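Catechol 1,2 dioxygenase (Acinetobacter radioresistens, PDB 2XSU) catalyses the intradiol, iron(III)-dependent cleavage of catechol by dioxygen, giving cis,cis-muconate in the beta-ketoadipate pathway. Local coordinates at the interface of chains A and B. Residues are numbered along the deposited sequence; one frame, centred on the assembly and turned at random. Chains: chain A/B, Catechol 1,2 dioxygenase.

The interface of chains A and B. Residues chain A 43, 45-46, 49-50; chain B 38-39, 42.
B:Arg38 reaches across the dimer interface to the carboxylate of A:Asp49. The enzyme is an intradiol dioxygenase and a homodimer. Here helix 30-49 of each subunit meets its symmetry mate, within the N-terminal family region. The guanidinium NH2 of B:Arg38 donates a hydrogen bond to A:Asp49 OD2 at 2.8 Å, and the pair forms a salt bridge. NH2 meets OD2 from the anti side, 26° out of the carboxylate plane, while OD2 lies in the guanidinium plane. The two side chains cross at about a right angle, with their flat groups turned 57° apart. NH1 adds a weak bond to the same oxygen.

On its own side, B:Arg38 NE donates a hydrogen bond to B:Asp42 OD2 at 2.8 Å, also a salt bridge, one helical turn on. NE comes from the syn side, somewhat out of the carboxylate plane, and this oxygen too lies in the guanidinium plane. Two carboxylates of opposite chains thus grip different edges of one guanidinium and restrict its rotation. They probably balance its charge.

The arginine chain leaves with CG anti to the backbone N (chi1 171°) and bends at chi2, which carries its end over A:Ala46. CZ lies 4.0 Å from A:Ala46 CA. A:Leu50 lies obliquely across the aliphatic stem, with CD2 3.9 Å from B:Arg38 CB and CD1 near CG and NH1. Beside the charged group, the CD2 branch of B:Leu39 touches A:Ala46 CB at 3.8 Å. A:Leu43 CD1 is looser, 4.2 Å from B:Leu39 CD2. The dimer two-fold makes a second copy of this patch.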
ATOM      1  N   LEU A  43     -11.527   2.892   8.330  1.00  9.56           N
ATOM      2  CA  LEU A  43     -11.706   2.139   7.077  1.00  9.08           C
ATOM      3  C   LEU A  43     -13.011   1.353   7.131  1.00  9.63           C
ATOM      4  O   LEU A  43     -13.793   1.388   6.187  1.00 10.10           O
ATOM      5  CB  LEU A  43     -10.518   1.227   6.798  1.00 10.28           C
ATOM      6  CG  LEU A  43     -10.700   0.340   5.557  1.00 10.12           C
ATOM      7  CD1 LEU A  43     -10.850   1.127   4.241  1.00 13.15           C
ATOM      8  CD2 LEU A  43      -9.490  -0.571   5.473  1.00 13.97           C
ATOM      9  N   GLN A  45     -15.669   1.965   8.890  1.00 10.46           N
ATOM     10  CA  GLN A  45     -16.790   2.869   8.839  1.00 11.70           C
ATOM     11  C   GLN A  45     -17.025   3.422   7.417  1.00 11.72           C
ATOM     12  O   GLN A  45     -18.172   3.597   6.992  1.00 12.34           O
ATOM     13  CB  GLN A  45     -16.615   3.991   9.854  1.00 11.19           C
ATOM     14  CG  GLN A  45     -17.870   4.878   9.894  1.00 14.29           C
ATOM     15  CD  GLN A  45     -19.065   4.200  10.524  1.00 23.69           C
ATOM     16  OE1 GLN A  45     -20.085   3.978   9.864  1.00 28.87           O
ATOM     17  NE2 GLN A  45     -18.959   3.887  11.814  1.00 24.84           N
ATOM     18  N   ALA A  46     -15.946   3.689   6.678  1.00 10.88           N
ATOM     19  CA  ALA A  46     -16.088   4.086   5.280  1.00 11.72           C
ATOM     20  C   ALA A  46     -16.707   2.962   4.432  1.00 11.32           C
ATOM     21  O   ALA A  46     -17.517   3.204   3.553  1.00 11.06           O
ATOM     22  CB  ALA A  46     -14.716   4.536   4.696  1.00 12.41           C
ATOM     23  N   ASP A  49     -20.391   3.133   5.285  1.00 13.02           N
ATOM     24  CA  ASP A  49     -21.085   4.329   4.794  1.00 13.31           C
ATOM     25  C   ASP A  49     -21.256   4.342   3.281  1.00 14.00           C
ATOM     26  O   ASP A  49     -22.295   4.785   2.754  1.00 14.90           O
ATOM     27  CB  ASP A  49     -20.385   5.617   5.234  1.00 12.95           C
ATOM     28  CG  ASP A  49     -20.547   5.929   6.725  1.00 16.06           C
ATOM     29  OD1 ASP A  49     -21.452   5.383   7.413  1.00 18.91           O
ATOM     30  OD2 ASP A  49     -19.776   6.762   7.236  1.00 15.29           O
ATOM     31  N   LEU A  50     -20.234   3.880   2.559  1.00 13.68           N
ATOM     32  CA  LEU A  50     -20.239   3.886   1.101  1.00 13.96           C
ATOM     33  C   LEU A  50     -20.667   2.531   0.497  1.00 13.77           C
ATOM     34  O   LEU A  50     -20.632   2.349  -0.725  1.00 14.24           O
ATOM     35  CB  LEU A  50     -18.848   4.349   0.594  1.00 14.07           C
ATOM     36  CG  LEU A  50     -18.578   5.847   0.523  1.00 15.14           C
ATOM     37  CD1 LEU A  50     -18.655   6.502   1.853  1.00 17.08           C
ATOM     38  CD2 LEU A  50     -17.198   6.090  -0.074  1.00 14.69           C
TER
ATOM     39  N   ARG B  38     -13.505  10.377   0.133  1.00 11.14           N
ATOM     40  CA  ARG B  38     -13.824   9.930   1.483  1.00 11.71           C
ATOM     41  C   ARG B  38     -12.593   9.451   2.249  1.00 10.99           C
ATOM     42  O   ARG B  38     -12.367   9.886   3.384  1.00 10.59           O
ATOM     43  CB  ARG B  38     -14.912   8.840   1.426  1.00 11.45           C
ATOM     44  CG  ARG B  38     -15.175   8.122   2.781  1.00 11.79           C
ATOM     45  CD  ARG B  38     -15.664   9.061   3.899  1.00 13.81           C
ATOM     46  NE  ARG B  38     -15.830   8.324   5.158  1.00 12.41           N
ATOM     47  CZ  ARG B  38     -17.018   7.939   5.628  1.00 14.13           C
ATOM     48  NH1 ARG B  38     -18.130   8.292   4.986  1.00 14.13           N
ATOM     49  NH2 ARG B  38     -17.089   7.263   6.767  1.00 12.71           N
ATOM     50  N   LEU B  39     -11.805   8.570   1.636  1.00 10.32           N
ATOM     51  CA  LEU B  39     -10.653   8.006   2.344  1.00 11.28           C
ATOM     52  C   LEU B  39      -9.584   9.052   2.622  1.00 11.05           C
ATOM     53  O   LEU B  39      -8.974   9.017   3.690  1.00 11.65           O
ATOM     54  CB  LEU B  39     -10.054   6.796   1.608  1.00 12.44           C
ATOM     55  CG  LEU B  39     -11.008   5.600   1.489  1.00 13.39           C
ATOM     56  CD1 LEU B  39     -10.323   4.519   0.661  1.00 15.18           C
ATOM     57  CD2 LEU B  39     -11.463   5.068   2.861  1.00 15.12           C
ATOM     58  N   ASP B  42     -10.769  11.233   5.485  1.00 10.32           N
ATOM     59  CA  ASP B  42     -10.625  10.497   6.739  1.00 10.67           C
ATOM     60  C   ASP B  42      -9.165  10.423   7.180  1.00 10.22           C
ATOM     61  O   ASP B  42      -8.876  10.567   8.365  1.00 11.63           O
ATOM     62  CB  ASP B  42     -11.198   9.077   6.629  1.00 10.46           C
ATOM     63  CG  ASP B  42     -12.751   9.031   6.555  1.00 13.60           C
ATOM     64  OD1 ASP B  42     -13.462  10.032   6.798  1.00 15.22           O
ATOM     65  OD2 ASP B  42     -13.251   7.936   6.202  1.00 15.85           O
TER